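Local coordinates for uncharacterized protein (PDB 3KFW) that is of unknown function but probably acts as a DNA-binding transcriptional regulator of the PaaX type, with a winged-helix-like N-terminal part, at residues 9-14 and 220-225; 76-81 and 214-219. One frame throughout, in Å; residues are numbered along the deposited sequence.

Contact 1: residues 9-14 and 220-225; sequences VLSVLL and HDFATA
Leu14, Phe222 and Ala223 carry most of a light contact in which the first helix of the PaaX-type helix-turn-helix region, 5-13, and the residue after it meet the long C-terminal helix 212-234. Only 112 Å² is buried in all, shared between one apolar pair and one contact of a hydroxyl with a ring edge. Leu14, at phi/psi -42°/116°, is no longer helical, and its CA is 7.2 Å from the CA of Ala223. Its CB is directed at the other helix, and the CD2 branch of Leu14 lies 4.5 Å from CB of Ala223. Phe222 contributes differently: with CG anti to the backbone N (chi1 164°), the ring lies with its CE2 edge beside Ser11, although CB points off to one side. Around these pairs, Phe185 of helix 181-195 packs on both Ser11 and Phe222, so a third helix shares this side of the contact. A polar tie comes from further along the C-terminal helix, where NH2 of Arg230 hydrogen-bonds to the carbonyl oxygens of Val12 and Leu14. The Ser11 hydroxyl meets the Phe222 ring at its edge, close to the ring plane, with Ser11 OG 4.4 Å from Phe222 CE2.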
ATOM      1  N   VAL A   9      39.839 -21.782   4.081  1.00 38.35           N
ATOM      2  CA  VAL A   9      41.113 -21.062   3.805  1.00 38.61           C
ATOM      3  C   VAL A   9      40.905 -19.574   3.971  1.00 38.55           C
ATOM      4  O   VAL A   9      41.802 -18.898   4.436  1.00 40.08           O
ATOM      5  CB  VAL A   9      41.935 -21.437   2.495  1.00 38.89           C
ATOM      6  CG1 VAL A   9      41.606 -22.845   2.007  1.00 38.57           C
ATOM      7  CG2 VAL A   9      41.809 -20.392   1.382  1.00 37.86           C
ATOM      8  N   LEU A  10      39.714 -19.058   3.666  1.00 38.46           N
ATOM      9  CA  LEU A  10      39.447 -17.655   4.020  1.00 38.89           C
ATOM     10  C   LEU A  10      39.671 -17.366   5.511  1.00 37.99           C
ATOM     11  O   LEU A  10      40.408 -16.457   5.840  1.00 37.38           O
ATOM     12  CB  LEU A  10      38.069 -17.158   3.568  1.00 38.73           C
ATOM     13  CG  LEU A  10      37.898 -16.985   2.047  1.00 41.57           C
ATOM     14  CD1 LEU A  10      36.544 -16.270   1.685  1.00 41.59           C
ATOM     15  CD2 LEU A  10      39.091 -16.286   1.391  1.00 39.73           C
ATOM     16  N   SER A  11      39.044 -18.135   6.394  1.00 37.98           N
ATOM     17  CA  SER A  11      39.214 -17.943   7.836  1.00 38.28           C
ATOM     18  C   SER A  11      40.642 -18.136   8.288  1.00 37.81           C
ATOM     19  O   SER A  11      41.122 -17.407   9.115  1.00 38.20           O
ATOM     20  CB  SER A  11      38.304 -18.864   8.604  1.00 38.17           C
ATOM     21  OG  SER A  11      37.025 -18.253   8.689  1.00 42.01           O
ATOM     22  N   VAL A  12      41.342 -19.095   7.715  1.00 38.04           N
ATOM     23  CA  VAL A  12      42.714 -19.338   8.125  1.00 38.81           C
ATOM     24  C   VAL A  12      43.630 -18.168   7.710  1.00 39.95           C
ATOM     25  O   VAL A  12      44.615 -17.855   8.391  1.00 41.09           O
ATOM     26  CB  VAL A  12      43.185 -20.722   7.589  1.00 39.37           C
ATOM     27  CG1 VAL A  12      44.670 -20.903   7.771  1.00 39.37           C
ATOM     28  CG2 VAL A  12      42.393 -21.877   8.315  1.00 36.43           C
ATOM     29  N   LEU A  13      43.281 -17.491   6.619  1.00 39.96           N
ATOM     30  CA  LEU A  13      44.038 -16.338   6.176  1.00 41.33           C
ATOM     31  C   LEU A  13      43.586 -14.983   6.731  1.00 41.42           C
ATOM     32  O   LEU A  13      44.241 -13.979   6.534  1.00 43.44           O
ATOM     33  CB  LEU A  13      44.217 -16.328   4.616  1.00 40.69           C
ATOM     34  CG  LEU A  13      44.905 -17.600   4.085  1.00 40.83           C
ATOM     35  CD1 LEU A  13      44.821 -17.683   2.587  1.00 37.99           C
ATOM     36  CD2 LEU A  13      46.364 -17.618   4.561  1.00 38.36           C
ATOM     37  N   LEU A  14      42.489 -14.950   7.438  1.00 42.90           N
ATOM     38  CA  LEU A  14      42.024 -13.718   8.079  1.00 43.81           C
ATOM     39  C   LEU A  14      43.166 -12.918   8.741  1.00 43.34           C
ATOM     40  O   LEU A  14      43.867 -13.405   9.664  1.00 41.85           O
ATOM     41  CB  LEU A  14      40.927 -14.080   9.076  1.00 44.29           C
ATOM     42  CG  LEU A  14      39.584 -13.350   9.038  1.00 47.84           C
ATOM     43  CD1 LEU A  14      38.991 -13.204   7.626  1.00 50.55           C
ATOM     44  CD2 LEU A  14      38.603 -14.142   9.945  1.00 50.30           C
ATOM     45  N   HIS A 220      35.411 -11.612  17.567  1.00 30.86           N
ATOM     46  CA  HIS A 220      36.788 -11.122  17.553  0.50 30.72           C
ATOM     47  C   HIS A 220      37.732 -12.043  18.323  1.00 30.37           C
ATOM     48  O   HIS A 220      38.907 -12.134  17.970  1.00 30.42           O
ATOM     49  CB  HIS A 220      36.877  -9.650  17.967  0.50 30.77           C
ATOM     50  CG  HIS A 220      36.219  -8.725  16.991  0.50 31.84           C
ATOM     51  ND1 HIS A 220      35.047  -8.048  17.272  0.50 31.43           N
ATOM     52  CD2 HIS A 220      36.542  -8.407  15.714  0.50 31.07           C
ATOM     53  CE1 HIS A 220      34.693  -7.333  16.219  0.50 31.53           C
ATOM     54  NE2 HIS A 220      35.580  -7.538  15.258  0.50 31.76           N
ATOM     55  N   ASP A 221      37.208 -12.777  19.318  1.00 30.45           N
ATOM     56  CA  ASP A 221      38.003 -13.835  20.008  1.00 30.84           C
ATOM     57  C   ASP A 221      38.343 -15.014  19.098  1.00 30.15           C
ATOM     58  O   ASP A 221      39.469 -15.542  19.111  1.00 30.34           O
ATOM     59  CB  ASP A 221      37.321 -14.343  21.285  1.00 31.00           C
ATOM     60  CG  ASP A 221      37.449 -13.359  22.428  1.00 33.46           C
ATOM     61  OD1 ASP A 221      38.270 -12.433  22.305  1.00 37.80           O
ATOM     62  OD2 ASP A 221      36.727 -13.474  23.447  1.00 37.05           O
ATOM     63  N   PHE A 222      37.356 -15.430  18.312  1.00 29.38           N
ATOM     64  CA  PHE A 222      37.595 -16.464  17.346  1.00 28.96           C
ATOM     65  C   PHE A 222      38.575 -15.997  16.246  1.00 28.78           C
ATOM     66  O   PHE A 222      39.482 -16.713  15.946  1.00 28.54           O
ATOM     67  CB  PHE A 222      36.299 -17.017  16.793  1.00 27.80           C
ATOM     68  CG  PHE A 222      36.468 -17.816  15.517  1.00 28.40           C
ATOM     69  CD1 PHE A 222      36.719 -19.194  15.569  1.00 24.22           C
ATOM     70  CD2 PHE A 222      36.351 -17.176  14.250  1.00 30.74           C
ATOM     71  CE1 PHE A 222      36.835 -19.928  14.405  1.00 27.91           C
ATOM     72  CE2 PHE A 222      36.494 -17.889  13.042  1.00 29.34           C
ATOM     73  CZ  PHE A 222      36.735 -19.278  13.120  1.00 31.40           C
ATOM     74  N   ALA A 223      38.401 -14.804  15.680  1.00 29.72           N
ATOM     75  CA  ALA A 223      39.380 -14.243  14.718  1.00 30.90           C
ATOM     76  C   ALA A 223      40.818 -14.171  15.294  1.00 31.33           C
ATOM     77  O   ALA A 223      41.782 -14.462  14.586  1.00 31.81           O
ATOM     78  CB  ALA A 223      38.946 -12.862  14.199  1.00 30.20           C
ATOM     79  N   THR A 224      40.937 -13.822  16.573  1.00 31.84           N
ATOM     80  CA  THR A 224      42.218 -13.781  17.266  1.00 32.30           C
ATOM     81  C   THR A 224      42.847 -15.171  17.407  1.00 33.07           C
ATOM     82  O   THR A 224      44.039 -15.333  17.099  1.00 34.11           O
ATOM     83  CB  THR A 224      42.100 -13.080  18.657  1.00 32.12           C
ATOM     84  OG1 THR A 224      41.477 -11.815  18.477  1.00 32.33           O
ATOM     85  CG2 THR A 224      43.459 -12.845  19.279  1.00 30.18           C
ATOM     86  N   ALA A 225      42.075 -16.160  17.867  1.00 33.46           N
ATOM     87  CA  ALA A 225      42.574 -17.552  17.964  1.00 34.04           C
ATOM     88  C   ALA A 225      43.026 -18.086  16.611  1.00 34.64           C
ATOM     89  O   ALA A 225      44.018 -18.825  16.526  1.00 35.09           O
ATOM     90  CB  ALA A 225      41.521 -18.489  18.576  1.00 33.97           C
TER

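Contact 2: residues 76-81 and 214-219; sequences AMRPRT and GLRAAY
The carbonyl oxygen of Met77 accepts a hydrogen bond from NE of Arg216, with an NE to O distance of 3.1 Å and an N-H...O angle of 152°. The donor lies nearly on the line of the carbonyl bond (C=O...NE 161°), while the oxygen sits near the guanidinium edge but tilted 20° from its plane. The Arg216 chain, extended from CG to NE, spans the gap between the helices, and its NH2 forms a salt bridge with Asp198, so a second partner helps to fix the guanidinium. This bond joins the end of helix 64-77, which leaves helical geometry at Arg78, to the C-terminal helix 212-234 of this PaaX-family protein. Beside it, Met77, deposited as selenomethionine, makes a Met-aromatic contact: Met77 SE is 4.5 Å from the centroid of the Tyr219 ring and approaches obliquely. A bend at chi3 places the terminal methyl beside Arg216 and Tyr219, with Met77 CE 3.8 Å from Tyr219 CD1 and 4.1 Å from Arg216 CG. Leu195 and Val192 of helix 181-195 pack on Met77 and Tyr219, respectively. Arg78 crosses Arg216 at about a right angle, with Arg78 CD 4.2 Å from Arg216 NE.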
ATOM      1  N   ALA A  76      30.902  -2.912   7.983  1.00 45.74           N
ATOM      2  CA  ALA A  76      29.460  -3.202   8.021  1.00 45.48           C
ATOM      3  C   ALA A  76      29.091  -3.745   9.400  1.00 45.82           C
ATOM      4  O   ALA A  76      27.967  -3.560   9.862  1.00 45.09           O
ATOM      5  CB  ALA A  76      29.070  -4.205   6.934  1.00 44.85           C
HETATM    6  N   MSE A  77      30.044  -4.439  10.029  1.00 46.34           N
HETATM    7  CA  MSE A  77      29.910  -4.989  11.389  1.00 46.86           C
HETATM    8  C   MSE A  77      30.267  -3.951  12.459  1.00 46.47           C
HETATM    9  O   MSE A  77      29.818  -4.038  13.588  1.00 46.50           O
HETATM   10  CB  MSE A  77      30.846  -6.188  11.560  1.00 47.74           C
HETATM   11  CG  MSE A  77      30.268  -7.604  11.405  1.00 49.39           C
HETATM   12 SE   MSE A  77      31.708  -8.873  11.938  1.00 55.66          SE
HETATM   13  CE  MSE A  77      31.965  -8.281  13.837  1.00 46.69           C
ATOM     14  N   ARG A  78      31.123  -3.005  12.101  1.00 46.63           N
ATOM     15  CA  ARG A  78      31.382  -1.834  12.924  1.00 46.72           C
ATOM     16  C   ARG A  78      31.386  -0.585  12.042  1.00 47.04           C
ATOM     17  O   ARG A  78      32.468  -0.082  11.682  1.00 47.63           O
ATOM     18  CB  ARG A  78      32.695  -1.954  13.719  1.00 46.55           C
ATOM     19  CG  ARG A  78      32.556  -1.236  15.061  1.00 45.11           C
ATOM     20  CD  ARG A  78      31.156  -1.534  15.588  1.00 39.71           C
ATOM     21  NE  ARG A  78      30.709  -0.673  16.668  1.00 39.53           N
ATOM     22  CZ  ARG A  78      30.148   0.531  16.517  1.00 38.17           C
ATOM     23  NH1 ARG A  78      29.753   1.209  17.585  1.00 36.28           N
ATOM     24  NH2 ARG A  78      29.991   1.070  15.311  1.00 37.67           N
ATOM     25  N   PRO A  79      30.178  -0.107  11.658  1.00 46.75           N
ATOM     26  CA  PRO A  79      30.025   1.040  10.783  1.00 46.61           C
ATOM     27  C   PRO A  79      29.972   2.275  11.622  1.00 46.64           C
ATOM     28  O   PRO A  79      29.090   2.389  12.473  1.00 46.57           O
ATOM     29  CB  PRO A  79      28.660   0.815  10.128  1.00 46.43           C
ATOM     30  CG  PRO A  79      28.073  -0.385  10.776  1.00 46.44           C
ATOM     31  CD  PRO A  79      28.869  -0.686  11.989  1.00 46.75           C
ATOM     32  N   ARG A  80      30.912   3.192  11.404  1.00 47.04           N
ATOM     33  CA  ARG A  80      30.980   4.367  12.245  1.00 46.57           C
ATOM     34  C   ARG A  80      29.520   4.763  12.604  1.00 46.40           C
ATOM     35  O   ARG A  80      28.651   4.924  11.740  1.00 45.79           O
ATOM     36  CB  ARG A  80      31.800   5.489  11.599  1.00 46.26           C
ATOM     37  CG  ARG A  80      32.822   6.115  12.544  1.00 46.03           C
ATOM     38  N   THR A  81      29.268   4.788  13.909  1.00 46.31           N
ATOM     39  CA  THR A  81      28.061   5.342  14.500  1.00 46.41           C
ATOM     40  C   THR A  81      28.402   6.753  15.045  1.00 46.07           C
ATOM     41  O   THR A  81      29.587   7.070  15.303  1.00 46.00           O
ATOM     42  CB  THR A  81      27.519   4.382  15.624  1.00 46.82           C
ATOM     43  OG1 THR A  81      26.411   4.972  16.330  1.00 47.23           O
ATOM     44  CG2 THR A  81      28.656   3.999  16.616  1.00 46.49           C
ATOM     45  N   GLY A 214      28.460  -8.693  23.120  1.00 33.09           N
ATOM     46  CA  GLY A 214      28.793 -10.089  23.395  1.00 33.27           C
ATOM     47  C   GLY A 214      29.102 -10.805  22.087  1.00 34.03           C
ATOM     48  O   GLY A 214      30.087 -11.548  22.001  1.00 33.69           O
ATOM     49  N   LEU A 215      28.275 -10.577  21.057  1.00 34.08           N
ATOM     50  CA  LEU A 215      28.465 -11.282  19.771  1.00 34.32           C
ATOM     51  C   LEU A 215      29.734 -10.806  19.031  1.00 34.09           C
ATOM     52  O   LEU A 215      30.494 -11.616  18.555  1.00 35.04           O
ATOM     53  CB  LEU A 215      27.212 -11.205  18.897  1.00 34.35           C
ATOM     54  CG  LEU A 215      25.940 -11.997  19.297  1.00 33.62           C
ATOM     55  CD1 LEU A 215      24.689 -11.382  18.691  1.00 27.42           C
ATOM     56  CD2 LEU A 215      26.014 -13.463  18.921  1.00 32.80           C
ATOM     57  N   ARG A 216      29.989  -9.499  18.989  1.00 33.79           N
ATOM     58  CA  ARG A 216      31.254  -8.954  18.479  1.00 32.65           C
ATOM     59  C   ARG A 216      32.517  -9.462  19.207  1.00 32.81           C
ATOM     60  O   ARG A 216      33.494  -9.841  18.519  1.00 34.66           O
ATOM     61  CB  ARG A 216      31.230  -7.414  18.462  1.00 32.16           C
ATOM     62  CG  ARG A 216      30.393  -6.888  17.360  1.00 30.86           C
ATOM     63  CD  ARG A 216      30.128  -5.399  17.429  1.00 31.38           C
ATOM     64  NE  ARG A 216      29.149  -5.133  16.380  1.00 33.15           N
ATOM     65  CZ  ARG A 216      27.841  -4.945  16.599  1.00 32.56           C
ATOM     66  NH1 ARG A 216      27.397  -4.920  17.857  1.00 25.24           N
ATOM     67  NH2 ARG A 216      26.995  -4.764  15.564  1.00 27.27           N
ATOM     68  N   ALA A 217      32.524  -9.464  20.547  1.00 31.68           N
ATOM     69  CA  ALA A 217      33.659 -10.003  21.347  1.00 31.60           C
ATOM     70  C   ALA A 217      33.975 -11.482  21.033  1.00 31.67           C
ATOM     71  O   ALA A 217      35.153 -11.860  20.884  1.00 31.82           O
ATOM     72  CB  ALA A 217      33.455  -9.799  22.854  1.00 29.94           C
ATOM     73  N   ALA A 218      32.924 -12.289  20.883  1.00 31.44           N
ATOM     74  CA  ALA A 218      33.062 -13.704  20.623  1.00 31.41           C
ATOM     75  C   ALA A 218      33.590 -13.913  19.218  1.00 32.46           C
ATOM     76  O   ALA A 218      34.410 -14.810  18.988  1.00 33.38           O
ATOM     77  CB  ALA A 218      31.740 -14.389  20.783  1.00 31.60           C
ATOM     78  N   TYR A 219      33.128 -13.096  18.270  1.00 32.39           N
ATOM     79  CA  TYR A 219      33.661 -13.179  16.915  1.00 32.25           C
ATOM     80  C   TYR A 219      35.104 -12.733  16.901  1.00 31.37           C
ATOM     81  O   TYR A 219      35.935 -13.410  16.290  1.00 31.01           O
ATOM     82  CB  TYR A 219      32.847 -12.384  15.877  1.00 32.67           C
ATOM     83  CG  TYR A 219      33.552 -12.351  14.541  1.00 34.48           C
ATOM     84  CD1 TYR A 219      34.283 -11.233  14.138  1.00 38.43           C
ATOM     85  CD2 TYR A 219      33.543 -13.468  13.692  1.00 36.88           C
ATOM     86  CE1 TYR A 219      34.981 -11.220  12.914  1.00 38.26           C
ATOM     87  CE2 TYR A 219      34.224 -13.464  12.477  1.00 37.65           C
ATOM     88  CZ  TYR A 219      34.940 -12.345  12.100  1.00 39.48           C
ATOM     89  OH  TYR A 219      35.602 -12.350  10.893  1.00 42.13           O
TER

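How the contacts relate
From the N terminus, the chain first passes through helix 5-13, which leads into residues 9-14 of contact 1, and then through helices 23-30 and 37-49 and the 53-62 hairpin, then along helix 64-77 to residues 76-81 of contact 2. The four-stranded sheet and helices 151-158, 161-177 and 181-195 follow before helix 212-234 closes both loops, first contact 2 at 214-219 and then contact 1 at 220-225. Contact 2 is therefore the inner loop and contact 1 the outer. Their centres are 15 Å apart, yet they touch: Leu14 CD2 lies 3.6 Å from Tyr219 OH. Helix 212-234 thus joins helix 5-13 and the C-terminal end of helix 64-77.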